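Local coordinates for single-stranded DNA-binding protein (Thermus aquaticus, PDB 2IHF), which binds single-stranded DNA and probably recruits partner proteins to it during DNA replication, recombination and repair, at residues G135-D140 and L155-N160; I198-N203 and E220-E225; R81-Q86 and E96-A101; L14-D19 and D31-G36. The protein carries 1 engineered substitution. All coordinates share one frame; numbering follows the deposited sequence.

Contact 1: G135-D140 and L155-N160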
loop_
_atom_site.group_PDB
_atom_site.type_symbol
_atom_site.label_atom_id
_atom_site.label_comp_id
_atom_site.label_asym_id
_atom_site.label_seq_id
_atom_site.Cartn_x
_atom_site.Cartn_y
_atom_site.Cartn_z
ATOM N N GLY A 135 10.910 8.417 6.914
ATOM C CA GLY A 135 11.248 9.381 7.936
ATOM C C GLY A 135 12.745 9.466 8.105
ATOM O O GLY A 135 13.495 9.139 7.186
ATOM N N ASN A 136 13.179 9.885 9.288
ATOM C CA ASN A 136 14.599 10.038 9.574
ATOM C C ASN A 136 14.964 9.333 10.871
ATOM O O ASN A 136 14.203 9.367 11.839
ATOM C CB ASN A 136 14.928 11.526 9.661
ATOM C CG ASN A 136 14.851 12.214 8.307
ATOM O OD1 ASN A 136 15.780 12.132 7.513
ATOM N ND2 ASN A 136 13.738 12.881 8.036
ATOM N N LEU A 137 16.128 8.689 10.891
ATOM C CA LEU A 137 16.568 7.977 12.081
ATOM C C LEU A 137 16.765 8.940 13.242
ATOM O O LEU A 137 17.344 10.013 13.086
ATOM C CB LEU A 137 17.869 7.213 11.807
ATOM C CG LEU A 137 17.864 6.201 10.657
ATOM C CD1 LEU A 137 19.141 5.380 10.726
ATOM C CD2 LEU A 137 16.654 5.287 10.742
ATOM N N THR A 138 16.258 8.547 14.406
ATOM C CA THR A 138 16.366 9.348 15.615
ATOM C C THR A 138 17.590 8.922 16.416
ATOM O O THR A 138 17.882 9.496 17.464
ATOM C CB THR A 138 15.118 9.199 16.506
ATOM O OG1 THR A 138 14.912 7.816 16.809
ATOM C CG2 THR A 138 13.893 9.760 15.812
ATOM N N ARG A 139 18.294 7.907 15.918
ATOM C CA ARG A 139 19.499 7.394 16.568
ATOM C C ARG A 139 20.270 6.463 15.634
ATOM O O ARG A 139 19.771 6.068 14.584
ATOM C CB ARG A 139 19.138 6.646 17.859
ATOM C CG ARG A 139 18.290 5.384 17.691
ATOM C CD ARG A 139 18.165 4.660 19.031
ATOM N NE ARG A 139 17.692 3.286 18.888
ATOM C CZ ARG A 139 16.419 2.942 18.743
ATOM N NH1 ARG A 139 15.480 3.874 18.727
ATOM N NH2 ARG A 139 16.094 1.667 18.603
ATOM N N ASP A 140 21.502 6.140 16.007
ATOM C CA ASP A 140 22.308 5.238 15.198
ATOM C C ASP A 140 21.652 3.876 15.300
ATOM O O ASP A 140 21.090 3.534 16.338
ATOM C CB ASP A 140 23.744 5.155 15.725
ATOM C CG ASP A 140 24.560 6.403 15.418
ATOM O OD1 ASP A 140 24.187 7.168 14.502
ATOM O OD2 ASP A 140 25.596 6.611 16.087
ATOM N N LEU A 155 16.094 0.137 14.913
ATOM C CA LEU A 155 16.320 1.546 14.666
ATOM C C LEU A 155 15.085 2.365 14.988
ATOM O O LEU A 155 13.967 1.852 14.958
ATOM C CB LEU A 155 16.779 1.759 13.224
ATOM C CG LEU A 155 15.959 1.125 12.114
ATOM C CD1 LEU A 155 14.845 2.075 11.718
ATOM C CD2 LEU A 155 16.854 0.830 10.926
ATOM N N GLY A 156 15.300 3.630 15.331
ATOM C CA GLY A 156 14.197 4.511 15.668
ATOM C C GLY A 156 13.944 5.447 14.511
ATOM O O GLY A 156 14.879 5.990 13.933
ATOM N N LEU A 157 12.678 5.643 14.172
ATOM C CA LEU A 157 12.323 6.506 13.057
ATOM C C LEU A 157 11.409 7.643 13.501
ATOM O O LEU A 157 10.489 7.439 14.291
ATOM C CB LEU A 157 11.618 5.676 11.970
ATOM C CG LEU A 157 11.530 6.289 10.577
ATOM C CD1 LEU A 157 12.933 6.453 10.033
ATOM C CD2 LEU A 157 10.712 5.411 9.657
ATOM N N ALA A 158 11.676 8.842 12.995
ATOM C CA ALA A 158 10.853 9.998 13.308
ATOM C C ALA A 158 10.081 10.284 12.029
ATOM O O ALA A 158 10.683 10.557 10.999
ATOM C CB ALA A 158 11.724 11.183 13.678
ATOM N N VAL A 159 8.753 10.202 12.087
ATOM C CA VAL A 159 7.928 10.442 10.908
ATOM C C VAL A 159 7.040 11.647 11.137
ATOM O O VAL A 159 6.254 11.682 12.079
ATOM C CB VAL A 159 7.025 9.219 10.575
ATOM C CG1 VAL A 159 6.158 9.526 9.351
ATOM C CG2 VAL A 159 7.883 7.979 10.327
ATOM N N ASN A 160 7.178 12.641 10.269
ATOM C CA ASN A 160 6.385 13.858 10.375
ATOM C C ASN A 160 5.904 14.236 8.980
ATOM O O ASN A 160 6.681 14.702 8.149
ATOM C CB ASN A 160 7.234 14.984 10.979
ATOM C CG ASN A 160 6.391 16.087 11.600
ATOM O OD1 ASN A 160 5.563 16.704 10.932
ATOM N ND2 ASN A 160 6.598 16.334 12.890
HETATM O O HOH W 1 12.037 7.181 17.042
#
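Arg-139 lays its guanidinium over the backbone at Leu-155 and Gly-156, with Gly-156 N 3.3 Å above the guanidinium plane, toward the rim of the group. Gly-156, with no side chain, lets the guanidinium lie this close to the backbone. The arginine reaches there because its CG lies between the backbone N and the carbonyl carbon (chi1 64°) and the chain runs extended to NE. The guanidinium is then fixed by salt bridges to Glu-175 and Asp-142.

Thr-138 turns its two branches to different jobs. Its methyl CG2 meets Ala-158 CB at a tight 3.4 Å, while a water lies 3.0 Å from Thr-138 OG1 and gives a weak hydrogen bond to Leu-157 O. This is the antiparallel hairpin of strands 128-145 and 151-159 in the second OB fold of the chain. Asn-136 and Ala-158 form a hydrogen-bonded pair, with Asn-136 N to Ala-158 O at 3.1 Å and Ala-158 N to Asn-136 O at 2.8 Å.

On the buried face Leu-137 slants across Leu-155, CD2 to CD1 3.8 Å, beside Leu-195 of strand 194-203. Leu-157 brings CD1 over the Gly-135 peptide, 3.5 Å from Asn-136 N.

Contact 2: I198-N203 and E220-E225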
loop_
_atom_site.group_PDB
_atom_site.type_symbol
_atom_site.label_atom_id
_atom_site.label_comp_id
_atom_site.label_asym_id
_atom_site.label_seq_id
_atom_site.Cartn_x
_atom_site.Cartn_y
_atom_site.Cartn_z
ATOM N N ILE A 198 9.238 -0.531 4.135
ATOM C CA ILE A 198 8.064 -1.243 3.660
ATOM C C ILE A 198 8.082 -2.548 4.450
ATOM O O ILE A 198 9.033 -3.323 4.363
ATOM C CB ILE A 198 8.141 -1.475 2.140
ATOM C CG1 ILE A 198 8.116 -0.109 1.436
ATOM C CG2 ILE A 198 6.987 -2.348 1.674
ATOM C CD1 ILE A 198 8.146 -0.174 -0.054
ATOM N N GLY A 199 7.053 -2.776 5.256
ATOM C CA GLY A 199 7.037 -3.981 6.063
ATOM C C GLY A 199 5.699 -4.364 6.655
ATOM O O GLY A 199 4.659 -4.056 6.075
ATOM N N ARG A 200 5.747 -5.039 7.806
ATOM C CA ARG A 200 4.571 -5.525 8.514
ATOM C C ARG A 200 4.516 -4.971 9.932
ATOM O O ARG A 200 5.542 -4.701 10.545
ATOM C CB ARG A 200 4.600 -7.056 8.591
ATOM C CG ARG A 200 4.845 -7.709 7.255
ATOM C CD ARG A 200 4.620 -9.209 7.300
ATOM N NE ARG A 200 4.860 -9.867 6.006
ATOM C CZ ARG A 200 4.132 -9.694 4.899
ATOM N NH1 ARG A 200 3.086 -8.869 4.893
ATOM N NH2 ARG A 200 4.442 -10.364 3.795
ATOM N N LEU A 201 3.302 -4.824 10.445
ATOM C CA LEU A 201 3.084 -4.329 11.791
ATOM C C LEU A 201 3.045 -5.539 12.728
ATOM O O LEU A 201 2.207 -6.421 12.560
ATOM C CB LEU A 201 1.757 -3.582 11.850
ATOM C CG LEU A 201 1.542 -2.684 13.062
ATOM C CD1 LEU A 201 2.664 -1.661 13.130
ATOM C CD2 LEU A 201 0.199 -1.989 12.951
ATOM N N VAL A 202 3.953 -5.577 13.705
ATOM C CA VAL A 202 4.031 -6.687 14.667
ATOM C C VAL A 202 4.000 -6.210 16.130
ATOM O O VAL A 202 4.140 -5.013 16.407
ATOM C CB VAL A 202 5.321 -7.529 14.445
ATOM C CG1 VAL A 202 5.347 -8.079 13.034
ATOM C CG2 VAL A 202 6.567 -6.674 14.699
ATOM N N ASN A 203 3.825 -7.146 17.064
ATOM C CA ASN A 203 3.767 -6.802 18.485
ATOM C C ASN A 203 4.801 -7.533 19.319
ATOM O O ASN A 203 5.416 -8.494 18.864
ATOM C CB ASN A 203 2.386 -7.123 19.061
ATOM C CG ASN A 203 1.310 -6.197 18.546
ATOM O OD1 ASN A 203 0.209 -6.640 18.206
ATOM N ND2 ASN A 203 1.616 -4.899 18.497
ATOM N N GLU A 220 8.289 -4.587 11.196
ATOM C CA GLU A 220 9.300 -5.557 10.776
ATOM C C GLU A 220 9.518 -5.238 9.297
ATOM O O GLU A 220 8.603 -5.376 8.490
ATOM C CB GLU A 220 8.756 -6.978 10.935
ATOM C CG GLU A 220 9.796 -8.076 10.824
ATOM C CD GLU A 220 10.142 -8.691 12.177
ATOM O OE1 GLU A 220 10.738 -7.995 13.029
ATOM O OE2 GLU A 220 9.803 -9.872 12.398
ATOM N N ALA A 221 10.721 -4.815 8.936
ATOM C CA ALA A 221 10.993 -4.439 7.555
ATOM C C ALA A 221 11.132 -5.575 6.554
ATOM O O ALA A 221 11.770 -6.589 6.833
ATOM C CB ALA A 221 12.243 -3.562 7.493
ATOM N N LEU A 222 10.527 -5.386 5.382
ATOM C CA LEU A 222 10.595 -6.342 4.272
ATOM C C LEU A 222 11.479 -5.732 3.189
ATOM O O LEU A 222 12.137 -6.442 2.438
ATOM C CB LEU A 222 9.200 -6.601 3.699
ATOM C CG LEU A 222 8.147 -7.159 4.656
ATOM C CD1 LEU A 222 6.844 -7.356 3.914
ATOM C CD2 LEU A 222 8.620 -8.465 5.233
ATOM N N ARG A 223 11.469 -4.401 3.124
ATOM C CA ARG A 223 12.264 -3.614 2.173
ATOM C C ARG A 223 12.780 -2.385 2.922
ATOM O O ARG A 223 12.074 -1.849 3.764
ATOM C CB ARG A 223 11.410 -3.085 0.997
ATOM C CG ARG A 223 10.673 -4.099 0.124
ATOM C CD ARG A 223 11.609 -4.934 -0.745
ATOM N NE ARG A 223 10.874 -5.760 -1.709
ATOM C CZ ARG A 223 10.454 -5.336 -2.900
ATOM N NH1 ARG A 223 10.702 -4.091 -3.290
ATOM N NH2 ARG A 223 9.778 -6.150 -3.700
ATOM N N LEU A 224 14.002 -1.949 2.617
ATOM C CA LEU A 224 14.580 -0.724 3.197
ATOM C C LEU A 224 15.291 0.012 2.055
ATOM O O LEU A 224 16.036 -0.600 1.296
ATOM C CB LEU A 224 15.588 -1.028 4.318
ATOM C CG LEU A 224 15.076 -1.593 5.650
ATOM C CD1 LEU A 224 16.247 -1.792 6.600
ATOM C CD2 LEU A 224 14.047 -0.641 6.257
ATOM N N GLU A 225 15.052 1.312 1.913
ATOM C CA GLU A 225 15.696 2.082 0.848
ATOM C C GLU A 225 16.070 3.455 1.375
ATOM O O GLU A 225 15.464 3.938 2.329
ATOM C CB GLU A 225 14.762 2.273 -0.351
ATOM C CG GLU A 225 14.260 1.002 -1.038
ATOM C CD GLU A 225 15.366 0.183 -1.681
ATOM O OE1 GLU A 225 16.396 0.760 -2.084
ATOM O OE2 GLU A 225 15.192 -1.046 -1.795
#
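Ile-198 O is gripped by two backbone donors at once, Leu-222 N at 2.7 Å and Arg-223 N at 2.9 Å, both in the plane of its carbonyl. Ile-198 N returns a bond of 3.1 Å to Arg-223 O. One residue on strand 194-203 thus faces two on the partner, which defines a classic beta bulge. Beyond it the antiparallel pairing resumes, and Arg-200 and Glu-220 exchange two bonds, the shorter from Glu-220 N to Arg-200 O at 2.8 Å.

Between these pairs Gly-199 lets the strands come close: its CA lies 3.2 Å from Glu-220 O, a CA-H...O contact that a residue without a side chain permits. Leu-222 also approaches this glycine, from another direction, CG 3.6 Å from Gly-199 CA. It continues to Arg-200, crossing that side chain at about a right angle and setting CD1 over the centre of the guanidinium face, 3.7 Å above the plane. A leucine suits this place because a methyl packs well on a flat cationic face without competing for its N-H groups.

The chain turns a corner at Leu-222, in the second OB fold, and the strands on its two sides lie in different sheets or faces; Leu-224, after the corner, packs on helix 180-186. Further out, Arg-200 NH1 bonds to Asn-129 O, which anchors the guanidinium under Leu-222, and the Glu-220 carboxylate is held by Gln-177 and Arg-218. Arg-223 bends at chi2 (-70°) and its NH2 hydrogen-bonds to Ala-127 O of the second subunit, while Ile-198 packs on Leu-128 of that subunit.

Contact 3: R81-Q86 and E96-A101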
loop_
_atom_site.group_PDB
_atom_site.type_symbol
_atom_site.label_atom_id
_atom_site.label_comp_id
_atom_site.label_asym_id
_atom_site.label_seq_id
_atom_site.Cartn_x
_atom_site.Cartn_y
_atom_site.Cartn_z
ATOM N N ARG A 81 -3.138 4.972 9.689
ATOM C CA ARG A 81 -1.761 5.309 9.948
ATOM C C ARG A 81 -1.384 5.025 11.388
ATOM O O ARG A 81 -2.245 4.880 12.251
ATOM C CB ARG A 81 -1.529 6.782 9.624
ATOM C CG ARG A 81 -2.352 7.777 10.434
ATOM C CD ARG A 81 -2.657 9.004 9.574
ATOM N NE ARG A 81 -1.618 9.190 8.557
ATOM C CZ ARG A 81 -1.759 9.878 7.424
ATOM N NH1 ARG A 81 -2.905 10.476 7.129
ATOM N NH2 ARG A 81 -0.751 9.941 6.566
ATOM N N LEU A 82 -0.087 4.929 11.640
ATOM C CA LEU A 82 0.394 4.684 12.990
ATOM C C LEU A 82 0.476 6.000 13.740
ATOM O O LEU A 82 0.982 6.990 13.231
ATOM C CB LEU A 82 1.767 4.027 12.955
ATOM C CG LEU A 82 1.818 2.642 12.322
ATOM C CD1 LEU A 82 3.246 2.122 12.433
ATOM C CD2 LEU A 82 0.830 1.696 13.014
ATOM N N GLU A 83 -0.050 6.013 14.949
ATOM C CA GLU A 83 -0.006 7.209 15.755
ATOM C C GLU A 83 0.741 6.870 17.038
ATOM O O GLU A 83 0.505 5.838 17.663
ATOM C CB GLU A 83 -1.424 7.731 16.037
ATOM C CG GLU A 83 -2.012 8.572 14.883
ATOM C CD GLU A 83 -3.413 9.121 15.187
ATOM O OE1 GLU A 83 -3.740 9.242 16.390
ATOM O OE2 GLU A 83 -4.177 9.442 14.237
ATOM N N TYR A 84 1.676 7.741 17.392
ATOM C CA TYR A 84 2.498 7.585 18.581
ATOM C C TYR A 84 2.009 8.559 19.625
ATOM O O TYR A 84 1.692 9.702 19.306
ATOM C CB TYR A 84 3.945 7.920 18.246
ATOM C CG TYR A 84 4.868 8.012 19.441
ATOM C CD1 TYR A 84 5.334 6.866 20.075
ATOM C CD2 TYR A 84 5.314 9.251 19.906
ATOM C CE1 TYR A 84 6.236 6.949 21.148
ATOM C CE2 TYR A 84 6.210 9.348 20.972
ATOM C CZ TYR A 84 6.669 8.193 21.587
ATOM O OH TYR A 84 7.570 8.284 22.624
ATOM N N ARG A 85 1.946 8.119 20.874
ATOM C CA ARG A 85 1.516 9.021 21.929
ATOM C C ARG A 85 2.357 8.810 23.170
ATOM O O ARG A 85 2.772 7.695 23.484
ATOM C CB ARG A 85 0.034 8.836 22.261
ATOM C CG ARG A 85 -0.465 9.841 23.302
ATOM C CD ARG A 85 -1.986 9.862 23.449
ATOM N NE ARG A 85 -2.418 10.652 24.605
ATOM C CZ ARG A 85 -2.071 11.918 24.825
ATOM N NH1 ARG A 85 -1.282 12.549 23.969
ATOM N NH2 ARG A 85 -2.510 12.555 25.902
ATOM N N GLN A 86 2.600 9.916 23.863
ATOM C CA GLN A 86 3.399 9.940 25.071
ATOM C C GLN A 86 2.674 10.664 26.193
ATOM O O GLN A 86 2.001 11.674 25.963
ATOM C CB GLN A 86 4.704 10.664 24.779
ATOM C CG GLN A 86 5.845 9.784 24.415
ATOM C CD GLN A 86 6.813 9.701 25.546
ATOM O OE1 GLN A 86 6.523 9.093 26.577
ATOM N NE2 GLN A 86 7.965 10.343 25.386
ATOM N N GLU A 96 2.955 4.939 23.456
ATOM C CA GLU A 96 2.150 3.934 22.777
ATOM C C GLU A 96 2.002 4.211 21.288
ATOM O O GLU A 96 1.888 5.363 20.870
ATOM C CB GLU A 96 0.761 3.848 23.401
ATOM C CG GLU A 96 0.008 2.615 22.951
ATOM C CD GLU A 96 -1.173 2.291 23.834
ATOM O OE1 GLU A 96 -2.190 3.012 23.745
ATOM O OE2 GLU A 96 -1.074 1.321 24.622
ATOM N N VAL A 97 2.018 3.136 20.502
ATOM C CA VAL A 97 1.844 3.208 19.051
ATOM C C VAL A 97 0.575 2.413 18.702
ATOM O O VAL A 97 0.504 1.205 18.940
ATOM C CB VAL A 97 3.065 2.604 18.292
ATOM C CG1 VAL A 97 2.756 2.494 16.814
ATOM C CG2 VAL A 97 4.296 3.481 18.491
ATOM N N GLN A 98 -0.426 3.098 18.154
ATOM C CA GLN A 98 -1.686 2.456 17.781
ATOM C C GLN A 98 -2.035 2.779 16.343
ATOM O O GLN A 98 -1.636 3.812 15.804
ATOM C CB GLN A 98 -2.849 2.953 18.657
ATOM C CG GLN A 98 -3.029 4.496 18.622
ATOM C CD GLN A 98 -4.470 4.978 18.859
ATOM O OE1 GLN A 98 -5.143 4.551 19.798
ATOM N NE2 GLN A 98 -4.933 5.886 18.003
ATOM N N VAL A 99 -2.800 1.895 15.725
ATOM C CA VAL A 99 -3.239 2.141 14.371
ATOM C C VAL A 99 -4.509 2.995 14.461
ATOM O O VAL A 99 -5.461 2.649 15.154
ATOM C CB VAL A 99 -3.550 0.822 13.640
ATOM C CG1 VAL A 99 -4.050 1.112 12.239
ATOM C CG2 VAL A 99 -2.310 -0.051 13.586
ATOM N N ARG A 100 -4.492 4.133 13.786
ATOM C CA ARG A 100 -5.645 5.017 13.731
ATOM C C ARG A 100 -6.212 4.750 12.343
ATOM O O ARG A 100 -5.557 5.036 11.345
ATOM C CB ARG A 100 -5.186 6.475 13.846
ATOM C CG ARG A 100 -6.154 7.520 13.287
ATOM C CD ARG A 100 -7.170 7.966 14.309
ATOM N NE ARG A 100 -8.521 7.832 13.782
ATOM C CZ ARG A 100 -8.999 8.498 12.734
ATOM N NH1 ARG A 100 -8.228 9.370 12.091
ATOM N NH2 ARG A 100 -10.246 8.264 12.314
ATOM N N ALA A 101 -7.405 4.174 12.267
ATOM C CA ALA A 101 -8.019 3.906 10.961
ATOM C C ALA A 101 -8.635 5.158 10.334
ATOM O O ALA A 101 -9.403 5.872 10.975
ATOM C CB ALA A 101 -9.091 2.831 11.096
#
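Glu-83 and Gln-98 form the central hydrogen-bonded pair of an antiparallel beta hairpin, strands 75-86 and 95-107, in the first OB fold of the chain. Six backbone hydrogen bonds join the strands, two each at Arg-81 with Arg-100, Glu-83 with Gln-98 and Arg-85 with Glu-96. The straightest, Arg-100 N to Arg-81 O, is 2.8 Å long with an N-H...O angle of 174°.

Leu-82, Tyr-84, Val-97 and Val-99 share one face, where the contacts are apolar. Leu-82 CD2 touches Val-99 CG2 at 3.6 Å, and both residues pack on Leu-201 of the second OB fold, a buried setting that suits aliphatic chains. Tyr-84 swings away from its backbone N (chi1 171°) and receives Val-97 CG2 at the ring edge, 3.9 Å from CD1.

Charged and polar side chains line the face of Arg-81, Glu-83 and Arg-85, as suits its nearness to solvent. Arg-81 finds its salt-bridge partners in Glu-161 and Glu-102. Glu-83 lies alongside both Gln-98 and Arg-100, pointing the same way. The carboxylate plane stands 56° from the guanidinium plane, and the opposite charges do not close into a salt bridge: Glu-83 OE2 remains 4.6 Å from Arg-100 NH1.

Contact 4: L14-D19 and D31-G36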
loop_
_atom_site.group_PDB
_atom_site.type_symbol
_atom_site.label_atom_id
_atom_site.label_comp_id
_atom_site.label_asym_id
_atom_site.label_seq_id
_atom_site.Cartn_x
_atom_site.Cartn_y
_atom_site.Cartn_z
ATOM N N LEU A 14 -12.310 -9.575 13.372
ATOM C CA LEU A 14 -12.588 -9.047 14.701
ATOM C C LEU A 14 -12.585 -10.183 15.720
ATOM O O LEU A 14 -13.227 -11.218 15.521
ATOM C CB LEU A 14 -13.941 -8.325 14.743
ATOM C CG LEU A 14 -14.041 -6.996 13.992
ATOM C CD1 LEU A 14 -15.483 -6.537 13.960
ATOM C CD2 LEU A 14 -13.166 -5.946 14.658
ATOM N N THR A 15 -11.853 -9.980 16.808
ATOM C CA THR A 15 -11.749 -10.971 17.866
ATOM C C THR A 15 -12.747 -10.655 18.970
ATOM O O THR A 15 -12.918 -11.430 19.904
ATOM C CB THR A 15 -10.333 -10.971 18.471
ATOM O OG1 THR A 15 -10.035 -9.667 18.975
ATOM C CG2 THR A 15 -9.307 -11.326 17.431
ATOM N N ALA A 16 -13.408 -9.510 18.856
ATOM C CA ALA A 16 -14.382 -9.092 19.857
ATOM C C ALA A 16 -15.368 -8.079 19.279
ATOM O O ALA A 16 -15.036 -7.338 18.355
ATOM C CB ALA A 16 -13.658 -8.495 21.059
ATOM N N ARG A 17 -16.587 -8.048 19.808
ATOM C CA ARG A 17 -17.571 -7.101 19.310
ATOM C C ARG A 17 -17.061 -5.720 19.679
ATOM O O ARG A 17 -16.662 -5.486 20.815
ATOM C CB ARG A 17 -18.932 -7.357 19.948
ATOM C CG ARG A 17 -20.058 -6.625 19.252
ATOM C CD ARG A 17 -21.395 -7.027 19.827
ATOM N NE ARG A 17 -21.412 -6.856 21.276
ATOM C CZ ARG A 17 -21.249 -7.842 22.154
ATOM N NH1 ARG A 17 -21.057 -9.082 21.738
ATOM N NH2 ARG A 17 -21.270 -7.582 23.451
ATOM N N PRO A 18 -17.054 -4.790 18.711
ATOM C CA PRO A 18 -16.586 -3.407 18.890
ATOM C C PRO A 18 -17.158 -2.649 20.087
ATOM O O PRO A 18 -18.340 -2.771 20.413
ATOM C CB PRO A 18 -16.939 -2.751 17.558
ATOM C CG PRO A 18 -16.771 -3.882 16.587
ATOM C CD PRO A 18 -17.455 -5.029 17.311
ATOM N N ASP A 19 -16.288 -1.865 20.724
ATOM C CA ASP A 19 -16.627 -1.059 21.897
ATOM C C ASP A 19 -16.780 0.416 21.487
ATOM O O ASP A 19 -15.785 1.080 21.170
ATOM C CB ASP A 19 -15.508 -1.209 22.945
ATOM C CG ASP A 19 -15.791 -0.456 24.238
ATOM O OD1 ASP A 19 -15.840 0.792 24.217
ATOM O OD2 ASP A 19 -15.960 -1.121 25.286
ATOM N N ASP A 31 -13.144 1.332 18.937
ATOM C CA ASP A 31 -11.933 0.532 18.925
ATOM C C ASP A 31 -12.253 -0.872 18.440
ATOM O O ASP A 31 -13.190 -1.506 18.918
ATOM C CB ASP A 31 -11.305 0.454 20.318
ATOM C CG ASP A 31 -10.639 1.757 20.743
ATOM O OD1 ASP A 31 -10.141 2.499 19.868
ATOM O OD2 ASP A 31 -10.590 2.029 21.965
ATOM N N LEU A 32 -11.467 -1.349 17.484
ATOM C CA LEU A 32 -11.649 -2.683 16.926
ATOM C C LEU A 32 -10.417 -3.525 17.222
ATOM O O LEU A 32 -9.293 -3.036 17.158
ATOM C CB LEU A 32 -11.838 -2.620 15.400
ATOM C CG LEU A 32 -12.837 -1.637 14.772
ATOM C CD1 LEU A 32 -12.840 -1.819 13.262
ATOM C CD2 LEU A 32 -14.219 -1.879 15.320
ATOM N N ASN A 33 -10.636 -4.792 17.542
ATOM C CA ASN A 33 -9.537 -5.710 17.817
ATOM C C ASN A 33 -9.491 -6.699 16.669
ATOM O O ASN A 33 -10.356 -7.558 16.546
ATOM C CB ASN A 33 -9.766 -6.439 19.140
ATOM C CG ASN A 33 -9.749 -5.496 20.322
ATOM O OD1 ASN A 33 -10.419 -5.727 21.325
ATOM N ND2 ASN A 33 -8.962 -4.427 20.215
ATOM N N LEU A 34 -8.468 -6.556 15.829
ATOM C CA LEU A 34 -8.271 -7.399 14.653
ATOM C C LEU A 34 -7.154 -8.415 14.814
ATOM O O LEU A 34 -6.139 -8.144 15.466
ATOM C CB LEU A 34 -7.945 -6.542 13.429
ATOM C CG LEU A 34 -9.055 -5.680 12.854
ATOM C CD1 LEU A 34 -8.520 -4.982 11.632
ATOM C CD2 LEU A 34 -10.251 -6.532 12.480
ATOM N N ALA A 35 -7.342 -9.567 14.170
ATOM C CA ALA A 35 -6.386 -10.664 14.202
ATOM C C ALA A 35 -6.173 -11.226 12.798
ATOM O O ALA A 35 -7.077 -11.204 11.960
ATOM C CB ALA A 35 -6.886 -11.765 15.130
ATOM N N GLY A 36 -4.971 -11.733 12.559
ATOM C CA GLY A 36 -4.632 -12.314 11.273
ATOM C C GLY A 36 -3.292 -12.992 11.427
ATOM O O GLY A 36 -2.819 -13.173 12.550
HETATM O O HOH W 2 -6.859 -9.097 18.640
HETATM O O HOH W 3 -9.947 -8.501 21.430
HETATM O O HOH W 4 -13.286 -5.423 18.404
HETATM O O HOH W 5 -13.461 -4.761 21.217
#
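Leu-14, Leu-32 and Leu-34 make the apolar side of this contact. Leu-14 CD2 sits 3.7 Å from both Leu-32 CB and Leu-34 CD2. Branched aliphatic chains suit a place that Ile-76 and Val-78 of strand 75-86 also line. Pro-18 adds its ring, pressing CG to 3.5 Å from Leu-32 CD2, with Leu-70 nearby. On the other side of strand 28-41, Thr-15 CG2 meets Ala-35 CB at a tight 3.4 Å.

Direct hydrogen bonds are few. Thr-15 N reaches Asn-33 O at 2.9 Å, and a weak bond of 3.5 Å runs from Asp-31 N to Asp-19 O. The strands belong to the hairpin 5-22 with 28-41 of the first OB fold, and between these bonds residues 16-18 bow away from regular pairing.

Water fills in for the missing strand bonds. One molecule accepts from Asn-33 N and donates to Ala-16 O, 2.6 Å away. A second lies 2.8 Å from Asn-33 OD1 and 2.7 Å from Thr-15 OG1, which its chi1 of 58° holds on the side of Asn-33. A third joins Asn-33 OD1 to Arg-17 O, weakly at the latter.

Asn-33 N and OD1 thus reach the bowed segment through water, whereas Ala-16 N is buried with no partner in the model. The chemistry implies apolar packing of leucines and Pro-18 beside a segment whose polar atoms are met partly by solvent.

Contacts 1 and 2 belong to the second OB fold, contacts 3 and 4 to the first, and the two folds are linked by antiparallel pairing of strands 5-22 and 128-145. Contact 1 is the buried one; contacts 2 and 4 are partly buried, and contact 3 is a surface contact. Contacts 2 and 3 touch directly through apolar side chains, whereas contacts 1 and 4 stand about 30 Å apart between centres, on opposite sides of the chain's centre. Contact 3 has the most regular pairing, contact 2 interrupts it with a bulge, and contact 4 replaces much of it with water. Contact 2 alone reaches the second subunit.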